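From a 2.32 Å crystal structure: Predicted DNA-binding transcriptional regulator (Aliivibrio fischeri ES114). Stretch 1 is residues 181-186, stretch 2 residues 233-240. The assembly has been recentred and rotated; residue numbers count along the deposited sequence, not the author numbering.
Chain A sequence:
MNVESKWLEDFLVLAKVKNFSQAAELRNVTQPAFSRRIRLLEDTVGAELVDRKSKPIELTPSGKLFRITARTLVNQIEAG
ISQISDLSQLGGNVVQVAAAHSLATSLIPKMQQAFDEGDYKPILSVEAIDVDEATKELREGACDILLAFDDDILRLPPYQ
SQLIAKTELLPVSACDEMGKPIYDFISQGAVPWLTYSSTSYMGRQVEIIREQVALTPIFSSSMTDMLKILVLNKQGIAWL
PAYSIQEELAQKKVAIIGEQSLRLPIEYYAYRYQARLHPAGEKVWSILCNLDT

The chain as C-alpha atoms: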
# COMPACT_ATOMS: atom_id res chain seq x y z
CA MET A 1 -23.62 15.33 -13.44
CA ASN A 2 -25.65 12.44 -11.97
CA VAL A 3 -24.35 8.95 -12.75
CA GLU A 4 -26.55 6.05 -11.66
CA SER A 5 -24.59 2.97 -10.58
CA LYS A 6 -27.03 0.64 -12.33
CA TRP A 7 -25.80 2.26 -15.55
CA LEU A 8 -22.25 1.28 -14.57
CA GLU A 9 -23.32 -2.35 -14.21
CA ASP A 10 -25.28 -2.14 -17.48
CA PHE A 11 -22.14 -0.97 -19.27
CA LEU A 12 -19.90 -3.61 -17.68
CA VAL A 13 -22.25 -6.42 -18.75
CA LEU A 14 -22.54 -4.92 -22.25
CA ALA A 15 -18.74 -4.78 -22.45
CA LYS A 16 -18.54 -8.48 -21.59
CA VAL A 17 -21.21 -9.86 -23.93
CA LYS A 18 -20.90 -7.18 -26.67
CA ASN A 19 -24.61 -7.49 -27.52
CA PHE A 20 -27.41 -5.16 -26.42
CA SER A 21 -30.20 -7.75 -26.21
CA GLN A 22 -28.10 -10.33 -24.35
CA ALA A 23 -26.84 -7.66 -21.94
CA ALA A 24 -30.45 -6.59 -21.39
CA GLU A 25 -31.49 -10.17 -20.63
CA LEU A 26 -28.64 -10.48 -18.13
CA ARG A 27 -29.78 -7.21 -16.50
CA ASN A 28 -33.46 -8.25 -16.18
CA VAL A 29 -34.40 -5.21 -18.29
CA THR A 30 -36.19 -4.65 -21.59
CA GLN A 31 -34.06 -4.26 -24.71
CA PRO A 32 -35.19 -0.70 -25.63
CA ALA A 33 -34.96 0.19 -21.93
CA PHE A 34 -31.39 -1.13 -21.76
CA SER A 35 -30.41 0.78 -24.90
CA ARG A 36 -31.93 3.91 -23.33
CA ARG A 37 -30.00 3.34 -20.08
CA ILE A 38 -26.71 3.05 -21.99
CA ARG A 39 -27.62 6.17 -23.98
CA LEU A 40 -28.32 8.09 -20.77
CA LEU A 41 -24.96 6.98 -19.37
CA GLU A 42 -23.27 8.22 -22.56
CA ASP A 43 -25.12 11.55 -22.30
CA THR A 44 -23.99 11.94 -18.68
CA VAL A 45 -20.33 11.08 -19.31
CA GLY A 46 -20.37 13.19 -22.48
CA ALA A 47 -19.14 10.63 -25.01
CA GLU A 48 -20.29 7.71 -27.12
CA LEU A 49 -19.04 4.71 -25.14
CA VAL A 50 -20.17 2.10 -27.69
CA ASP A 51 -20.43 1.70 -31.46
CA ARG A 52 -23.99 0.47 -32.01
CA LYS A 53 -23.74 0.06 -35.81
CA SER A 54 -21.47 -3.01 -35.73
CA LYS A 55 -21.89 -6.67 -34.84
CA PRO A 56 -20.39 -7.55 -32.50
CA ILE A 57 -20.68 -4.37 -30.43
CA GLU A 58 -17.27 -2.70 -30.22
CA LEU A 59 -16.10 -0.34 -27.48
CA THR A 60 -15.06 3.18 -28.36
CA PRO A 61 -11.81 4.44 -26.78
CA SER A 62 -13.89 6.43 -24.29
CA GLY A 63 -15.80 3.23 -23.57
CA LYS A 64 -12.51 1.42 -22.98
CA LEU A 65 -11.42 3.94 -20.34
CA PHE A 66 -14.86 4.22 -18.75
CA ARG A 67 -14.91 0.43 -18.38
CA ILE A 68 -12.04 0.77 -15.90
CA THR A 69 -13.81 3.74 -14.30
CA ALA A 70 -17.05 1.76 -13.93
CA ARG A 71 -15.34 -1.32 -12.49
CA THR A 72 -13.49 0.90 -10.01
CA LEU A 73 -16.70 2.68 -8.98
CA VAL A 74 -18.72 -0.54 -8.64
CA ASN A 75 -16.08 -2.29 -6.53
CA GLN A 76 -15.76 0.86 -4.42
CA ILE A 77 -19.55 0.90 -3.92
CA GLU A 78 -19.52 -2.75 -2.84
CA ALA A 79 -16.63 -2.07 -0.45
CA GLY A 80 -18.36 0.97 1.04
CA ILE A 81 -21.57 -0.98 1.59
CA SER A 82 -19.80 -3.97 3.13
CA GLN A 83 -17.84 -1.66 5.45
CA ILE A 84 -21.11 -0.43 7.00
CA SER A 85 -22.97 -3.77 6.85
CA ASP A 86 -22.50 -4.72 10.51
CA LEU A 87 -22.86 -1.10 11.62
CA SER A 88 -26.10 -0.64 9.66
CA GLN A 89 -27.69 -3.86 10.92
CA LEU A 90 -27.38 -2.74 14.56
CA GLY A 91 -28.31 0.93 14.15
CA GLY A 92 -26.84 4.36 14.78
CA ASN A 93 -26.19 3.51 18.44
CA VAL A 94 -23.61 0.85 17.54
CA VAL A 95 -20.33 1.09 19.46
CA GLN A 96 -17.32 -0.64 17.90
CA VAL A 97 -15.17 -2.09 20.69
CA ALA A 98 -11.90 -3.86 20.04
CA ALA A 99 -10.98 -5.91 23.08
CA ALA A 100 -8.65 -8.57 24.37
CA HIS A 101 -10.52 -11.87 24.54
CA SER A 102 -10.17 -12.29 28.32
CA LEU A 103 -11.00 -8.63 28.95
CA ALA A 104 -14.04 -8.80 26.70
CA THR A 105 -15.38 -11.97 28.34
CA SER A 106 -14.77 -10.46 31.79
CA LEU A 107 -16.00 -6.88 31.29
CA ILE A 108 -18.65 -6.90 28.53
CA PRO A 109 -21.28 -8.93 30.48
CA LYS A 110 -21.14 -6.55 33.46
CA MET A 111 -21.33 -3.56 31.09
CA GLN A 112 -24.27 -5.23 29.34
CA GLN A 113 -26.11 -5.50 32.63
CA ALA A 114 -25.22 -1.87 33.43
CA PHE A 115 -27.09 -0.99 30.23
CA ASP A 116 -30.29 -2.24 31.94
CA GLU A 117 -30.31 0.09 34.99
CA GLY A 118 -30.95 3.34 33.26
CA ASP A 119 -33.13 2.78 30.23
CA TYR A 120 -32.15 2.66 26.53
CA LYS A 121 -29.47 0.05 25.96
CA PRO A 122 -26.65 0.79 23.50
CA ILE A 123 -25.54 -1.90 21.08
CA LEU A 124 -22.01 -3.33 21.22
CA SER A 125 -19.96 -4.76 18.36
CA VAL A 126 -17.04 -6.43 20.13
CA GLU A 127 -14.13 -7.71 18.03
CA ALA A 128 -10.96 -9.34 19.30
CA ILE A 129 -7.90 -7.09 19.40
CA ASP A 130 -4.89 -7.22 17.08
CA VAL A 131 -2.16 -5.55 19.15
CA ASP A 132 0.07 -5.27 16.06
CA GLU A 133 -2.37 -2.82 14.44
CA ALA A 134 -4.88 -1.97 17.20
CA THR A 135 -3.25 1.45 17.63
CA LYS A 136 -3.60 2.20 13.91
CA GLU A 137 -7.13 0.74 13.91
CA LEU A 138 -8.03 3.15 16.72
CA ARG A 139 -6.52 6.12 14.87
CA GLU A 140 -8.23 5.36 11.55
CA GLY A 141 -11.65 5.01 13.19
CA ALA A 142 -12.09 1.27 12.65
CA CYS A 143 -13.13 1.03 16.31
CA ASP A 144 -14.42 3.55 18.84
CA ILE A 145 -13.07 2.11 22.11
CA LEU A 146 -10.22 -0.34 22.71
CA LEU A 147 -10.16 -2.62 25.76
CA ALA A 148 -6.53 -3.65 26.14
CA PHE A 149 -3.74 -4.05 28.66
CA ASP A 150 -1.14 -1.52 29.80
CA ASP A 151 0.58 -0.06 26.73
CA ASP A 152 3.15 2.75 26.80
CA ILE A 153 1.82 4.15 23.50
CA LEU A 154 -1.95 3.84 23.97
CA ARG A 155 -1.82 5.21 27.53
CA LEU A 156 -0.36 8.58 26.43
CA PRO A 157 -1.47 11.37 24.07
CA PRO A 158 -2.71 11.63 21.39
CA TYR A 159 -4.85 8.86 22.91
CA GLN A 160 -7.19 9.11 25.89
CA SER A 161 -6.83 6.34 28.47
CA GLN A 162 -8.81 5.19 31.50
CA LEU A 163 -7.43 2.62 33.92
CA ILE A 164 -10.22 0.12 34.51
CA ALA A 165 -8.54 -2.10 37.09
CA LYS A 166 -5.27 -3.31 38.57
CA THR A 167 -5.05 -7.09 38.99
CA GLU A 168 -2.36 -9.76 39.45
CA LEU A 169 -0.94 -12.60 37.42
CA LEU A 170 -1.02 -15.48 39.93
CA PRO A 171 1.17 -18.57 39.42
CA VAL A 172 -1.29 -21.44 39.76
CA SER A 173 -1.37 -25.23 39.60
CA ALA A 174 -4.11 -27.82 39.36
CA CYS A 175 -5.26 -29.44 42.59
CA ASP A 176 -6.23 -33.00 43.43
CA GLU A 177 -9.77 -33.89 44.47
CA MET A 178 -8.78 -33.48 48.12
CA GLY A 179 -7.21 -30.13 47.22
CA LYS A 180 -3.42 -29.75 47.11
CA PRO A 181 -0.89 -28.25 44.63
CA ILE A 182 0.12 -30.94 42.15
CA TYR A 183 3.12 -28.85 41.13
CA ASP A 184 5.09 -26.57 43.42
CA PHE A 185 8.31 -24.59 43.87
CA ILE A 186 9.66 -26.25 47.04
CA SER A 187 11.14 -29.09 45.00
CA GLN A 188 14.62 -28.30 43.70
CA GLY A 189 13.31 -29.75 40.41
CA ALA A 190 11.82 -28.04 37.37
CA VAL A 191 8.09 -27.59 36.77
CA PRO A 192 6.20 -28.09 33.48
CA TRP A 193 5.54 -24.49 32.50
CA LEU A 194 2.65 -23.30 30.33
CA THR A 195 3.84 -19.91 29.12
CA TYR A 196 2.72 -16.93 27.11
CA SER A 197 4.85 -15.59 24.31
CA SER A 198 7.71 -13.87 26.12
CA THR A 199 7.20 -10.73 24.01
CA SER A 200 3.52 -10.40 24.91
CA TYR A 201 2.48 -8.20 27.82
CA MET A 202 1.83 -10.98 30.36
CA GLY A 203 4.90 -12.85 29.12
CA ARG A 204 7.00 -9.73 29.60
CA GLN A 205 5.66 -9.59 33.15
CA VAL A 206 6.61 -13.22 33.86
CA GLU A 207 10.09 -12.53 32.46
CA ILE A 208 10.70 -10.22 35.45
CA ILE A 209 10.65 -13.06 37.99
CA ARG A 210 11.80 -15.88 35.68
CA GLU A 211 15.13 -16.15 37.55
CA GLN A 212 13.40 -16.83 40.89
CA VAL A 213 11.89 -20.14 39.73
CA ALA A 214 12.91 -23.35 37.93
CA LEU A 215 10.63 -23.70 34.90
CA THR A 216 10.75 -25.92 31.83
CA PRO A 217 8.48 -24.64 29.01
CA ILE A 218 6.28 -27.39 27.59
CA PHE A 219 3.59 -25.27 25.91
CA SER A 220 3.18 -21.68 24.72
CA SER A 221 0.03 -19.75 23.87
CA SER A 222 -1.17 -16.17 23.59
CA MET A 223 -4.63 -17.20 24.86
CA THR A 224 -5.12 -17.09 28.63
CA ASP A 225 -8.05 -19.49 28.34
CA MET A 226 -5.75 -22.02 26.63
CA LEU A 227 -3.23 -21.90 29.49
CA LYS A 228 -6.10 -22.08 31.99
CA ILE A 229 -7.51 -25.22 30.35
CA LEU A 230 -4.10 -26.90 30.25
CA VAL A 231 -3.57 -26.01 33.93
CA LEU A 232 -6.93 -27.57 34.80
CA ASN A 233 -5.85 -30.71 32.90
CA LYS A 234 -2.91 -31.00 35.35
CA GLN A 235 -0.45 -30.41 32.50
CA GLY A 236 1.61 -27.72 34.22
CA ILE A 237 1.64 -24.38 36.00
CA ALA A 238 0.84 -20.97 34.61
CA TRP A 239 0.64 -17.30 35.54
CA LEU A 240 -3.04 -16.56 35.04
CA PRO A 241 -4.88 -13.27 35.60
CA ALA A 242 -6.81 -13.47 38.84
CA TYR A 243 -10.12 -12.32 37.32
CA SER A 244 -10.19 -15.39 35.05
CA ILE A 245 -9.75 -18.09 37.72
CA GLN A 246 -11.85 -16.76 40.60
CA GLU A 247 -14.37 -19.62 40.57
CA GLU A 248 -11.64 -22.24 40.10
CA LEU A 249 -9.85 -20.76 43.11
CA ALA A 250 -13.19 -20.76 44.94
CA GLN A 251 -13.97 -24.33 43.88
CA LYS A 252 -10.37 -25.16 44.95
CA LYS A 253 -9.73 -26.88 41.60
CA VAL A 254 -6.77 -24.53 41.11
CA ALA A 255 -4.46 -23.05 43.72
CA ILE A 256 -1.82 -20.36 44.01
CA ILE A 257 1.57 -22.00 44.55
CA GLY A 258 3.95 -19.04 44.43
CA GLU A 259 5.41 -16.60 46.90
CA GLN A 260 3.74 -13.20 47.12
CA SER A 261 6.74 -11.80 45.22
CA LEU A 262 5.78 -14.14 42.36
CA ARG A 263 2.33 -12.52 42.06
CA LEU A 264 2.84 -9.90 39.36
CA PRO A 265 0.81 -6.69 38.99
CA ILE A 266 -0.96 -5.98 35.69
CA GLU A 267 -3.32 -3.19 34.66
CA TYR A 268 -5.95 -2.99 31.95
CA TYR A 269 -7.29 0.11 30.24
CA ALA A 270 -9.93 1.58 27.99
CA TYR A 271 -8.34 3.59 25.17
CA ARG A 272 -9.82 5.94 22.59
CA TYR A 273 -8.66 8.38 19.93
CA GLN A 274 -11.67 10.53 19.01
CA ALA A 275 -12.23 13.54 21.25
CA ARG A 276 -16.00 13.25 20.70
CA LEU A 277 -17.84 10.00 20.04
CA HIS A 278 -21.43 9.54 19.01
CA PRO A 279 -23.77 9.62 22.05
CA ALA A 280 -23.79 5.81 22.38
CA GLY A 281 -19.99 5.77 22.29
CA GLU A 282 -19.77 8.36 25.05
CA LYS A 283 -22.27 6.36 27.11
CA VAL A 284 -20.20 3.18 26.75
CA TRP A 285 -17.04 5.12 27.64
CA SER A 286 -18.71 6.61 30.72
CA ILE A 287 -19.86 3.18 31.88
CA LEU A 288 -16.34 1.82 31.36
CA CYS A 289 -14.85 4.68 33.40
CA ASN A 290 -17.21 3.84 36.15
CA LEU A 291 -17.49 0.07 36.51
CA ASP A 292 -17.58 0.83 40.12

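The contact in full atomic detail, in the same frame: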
# COMPACT_ATOMS: atom_id res chain seq x y z
N PRO A 181 -1.63 -28.60 45.86
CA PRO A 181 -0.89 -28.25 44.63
C PRO A 181 -0.18 -29.46 44.06
O PRO A 181 0.68 -30.07 44.71
CB PRO A 181 0.09 -27.17 45.10
CG PRO A 181 0.23 -27.38 46.57
CD PRO A 181 -1.10 -27.88 47.04
N ILE A 182 -0.54 -29.83 42.82
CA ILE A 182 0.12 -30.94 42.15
C ILE A 182 1.56 -30.59 41.81
O ILE A 182 2.47 -31.41 41.97
CB ILE A 182 -0.69 -31.34 40.90
CG1 ILE A 182 -2.08 -31.82 41.31
CG2 ILE A 182 0.05 -32.41 40.11
CD1 ILE A 182 -3.04 -31.94 40.17
N TYR A 183 1.78 -29.37 41.33
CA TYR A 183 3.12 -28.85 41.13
C TYR A 183 3.41 -27.78 42.17
O TYR A 183 2.49 -27.22 42.79
CB TYR A 183 3.28 -28.28 39.72
CG TYR A 183 2.83 -29.22 38.63
CD1 TYR A 183 3.61 -30.30 38.25
CD2 TYR A 183 1.62 -29.03 37.98
CE1 TYR A 183 3.20 -31.17 37.26
CE2 TYR A 183 1.20 -29.89 36.98
CZ TYR A 183 2.00 -30.96 36.63
OH TYR A 183 1.59 -31.82 35.64
N ASP A 184 4.69 -27.49 42.36
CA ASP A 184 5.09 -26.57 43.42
C ASP A 184 6.51 -26.09 43.14
O ASP A 184 7.18 -26.56 42.22
CB ASP A 184 4.98 -27.25 44.78
CG ASP A 184 6.24 -27.99 45.16
OD1 ASP A 184 7.20 -27.32 45.55
OD2 ASP A 184 6.28 -29.23 45.04
N PHE A 185 6.97 -25.16 43.98
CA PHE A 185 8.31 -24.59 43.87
C PHE A 185 9.24 -25.00 45.01
O PHE A 185 10.41 -24.57 45.01
CB PHE A 185 8.23 -23.06 43.80
CG PHE A 185 7.59 -22.53 42.54
CD1 PHE A 185 8.27 -22.57 41.33
CD2 PHE A 185 6.32 -21.99 42.57
CE1 PHE A 185 7.68 -22.09 40.18
CE2 PHE A 185 5.73 -21.50 41.42
CZ PHE A 185 6.41 -21.55 40.22
N ILE A 186 8.78 -25.80 45.97
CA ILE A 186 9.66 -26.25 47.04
C ILE A 186 10.65 -27.29 46.52
O ILE A 186 11.81 -27.33 46.95
CB ILE A 186 8.85 -26.77 48.25
CG1 ILE A 186 7.88 -25.72 48.78
CG2 ILE A 186 9.79 -27.29 49.34
CD1 ILE A 186 8.52 -24.42 49.25
N ASN A 233 -6.15 -29.34 33.28
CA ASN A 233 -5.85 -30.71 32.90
C ASN A 233 -4.56 -31.22 33.53
O ASN A 233 -4.00 -32.22 33.04
CB ASN A 233 -5.77 -30.82 31.37
CG ASN A 233 -7.12 -30.61 30.71
OD1 ASN A 233 -8.16 -30.75 31.34
ND2 ASN A 233 -7.09 -30.26 29.42
N LYS A 234 -4.08 -30.57 34.59
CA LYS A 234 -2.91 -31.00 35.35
C LYS A 234 -1.65 -31.11 34.49
O LYS A 234 -0.75 -31.90 34.78
CB LYS A 234 -3.18 -32.33 36.06
CG LYS A 234 -4.56 -32.44 36.70
CD LYS A 234 -4.67 -33.68 37.58
CE LYS A 234 -4.18 -34.93 36.87
NZ LYS A 234 -4.17 -36.10 37.79
N GLN A 235 -1.58 -30.32 33.41
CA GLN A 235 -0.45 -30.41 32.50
C GLN A 235 0.74 -29.57 32.95
O GLN A 235 1.87 -29.86 32.54
CB GLN A 235 -0.88 -29.97 31.09
CG GLN A 235 -1.92 -30.88 30.46
CD GLN A 235 -1.44 -32.31 30.31
OE1 GLN A 235 -2.17 -33.26 30.57
NE2 GLN A 235 -0.19 -32.47 29.88
N GLY A 236 0.52 -28.55 33.77
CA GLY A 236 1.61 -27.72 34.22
C GLY A 236 1.09 -26.53 35.01
O GLY A 236 -0.09 -26.49 35.38
N ILE A 237 1.98 -25.58 35.25
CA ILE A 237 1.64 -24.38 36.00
C ILE A 237 1.55 -23.21 35.03
O ILE A 237 2.11 -23.23 33.93
CB ILE A 237 2.67 -24.07 37.11
CG1 ILE A 237 4.03 -23.73 36.49
CG2 ILE A 237 2.78 -25.24 38.04
CD1 ILE A 237 4.80 -22.70 37.28
N ALA A 238 0.86 -22.15 35.47
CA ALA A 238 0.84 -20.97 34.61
C ALA A 238 0.51 -19.73 35.44
O ALA A 238 -0.15 -19.82 36.47
CB ALA A 238 -0.17 -21.12 33.47
N TRP A 239 0.99 -18.59 34.96
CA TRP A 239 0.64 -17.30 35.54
C TRP A 239 -0.65 -16.83 34.88
O TRP A 239 -0.65 -16.39 33.73
CB TRP A 239 1.76 -16.28 35.36
CG TRP A 239 2.80 -16.35 36.44
CD1 TRP A 239 2.90 -15.55 37.53
CD2 TRP A 239 3.88 -17.29 36.53
NE1 TRP A 239 3.98 -15.92 38.30
CE2 TRP A 239 4.59 -16.99 37.70
CE3 TRP A 239 4.30 -18.35 35.72
CZ2 TRP A 239 5.72 -17.71 38.09
CZ3 TRP A 239 5.42 -19.06 36.11
CH2 TRP A 239 6.11 -18.74 37.29
N LEU A 240 -1.76 -16.94 35.60
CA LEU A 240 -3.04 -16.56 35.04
C LEU A 240 -3.57 -15.31 35.72
O LEU A 240 -3.34 -15.10 36.91
CB LEU A 240 -4.06 -17.70 35.21
CG LEU A 240 -3.63 -19.03 34.58
CD1 LEU A 240 -4.69 -20.09 34.76
CD2 LEU A 240 -3.31 -18.82 33.11

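The most unusual feature of the contact is a single, very short hydrogen bond: the phenolic OH of Tyr183 donates to the backbone carbonyl O of Lys234 at 2.5 Å. It is the only hydrogen bond between the two stretches, and no backbone-to-backbone pairing supports it. The carbonyl lies at the edge of the tyrosine ring, near its plane, where a phenol hydroxyl can readily address an acceptor.

Tyrosine suits this position because it is both long and amphipathic. Its CA-to-CB bond points toward the second stretch, and with chi1 in the m well the ring runs along the loop, its hydroxyl reaching Lys234 while Tyr183 CB packs 3.5 Å from Ile237 CG2. Between these ends, Tyr183 CE2 comes within 3.5 Å of Gly236 CA. Gly236 offers bare backbone here; a CB on it would point away from the first stretch, so the close approach is made by the main chain itself. Tyr183 accordingly has more of its surface covered than any other residue of the contact.

Beyond the tyrosine the contact is apolar. The CA-to-CB bonds of Phe185 and Ile237 both point sideways, yet their side-chain ends converge, bringing Phe185 CZ to 3.5 Å from Ile237 CD1. Phe185 CZ also lies 4.1 Å from Trp239 CH2; the long apolar phenylalanine ring reaches both partners, and the large indole of buried Trp239 extends far enough from the strand to meet it, its NE1 hydrogen-bonded elsewhere in the structure. Ile237, also buried, thus touches both aromatic residues of the first stretch, its branched side chain offering CG2 to one and CD1 to the other.

At the more exposed margin, Ile182 CD1 meets Lys234 CD at 3.5 Å. Lysine's methylenes pack against that isoleucine end, and its terminal ammonium suits an exposed place. Altogether 342 Å² is buried, counting both sides.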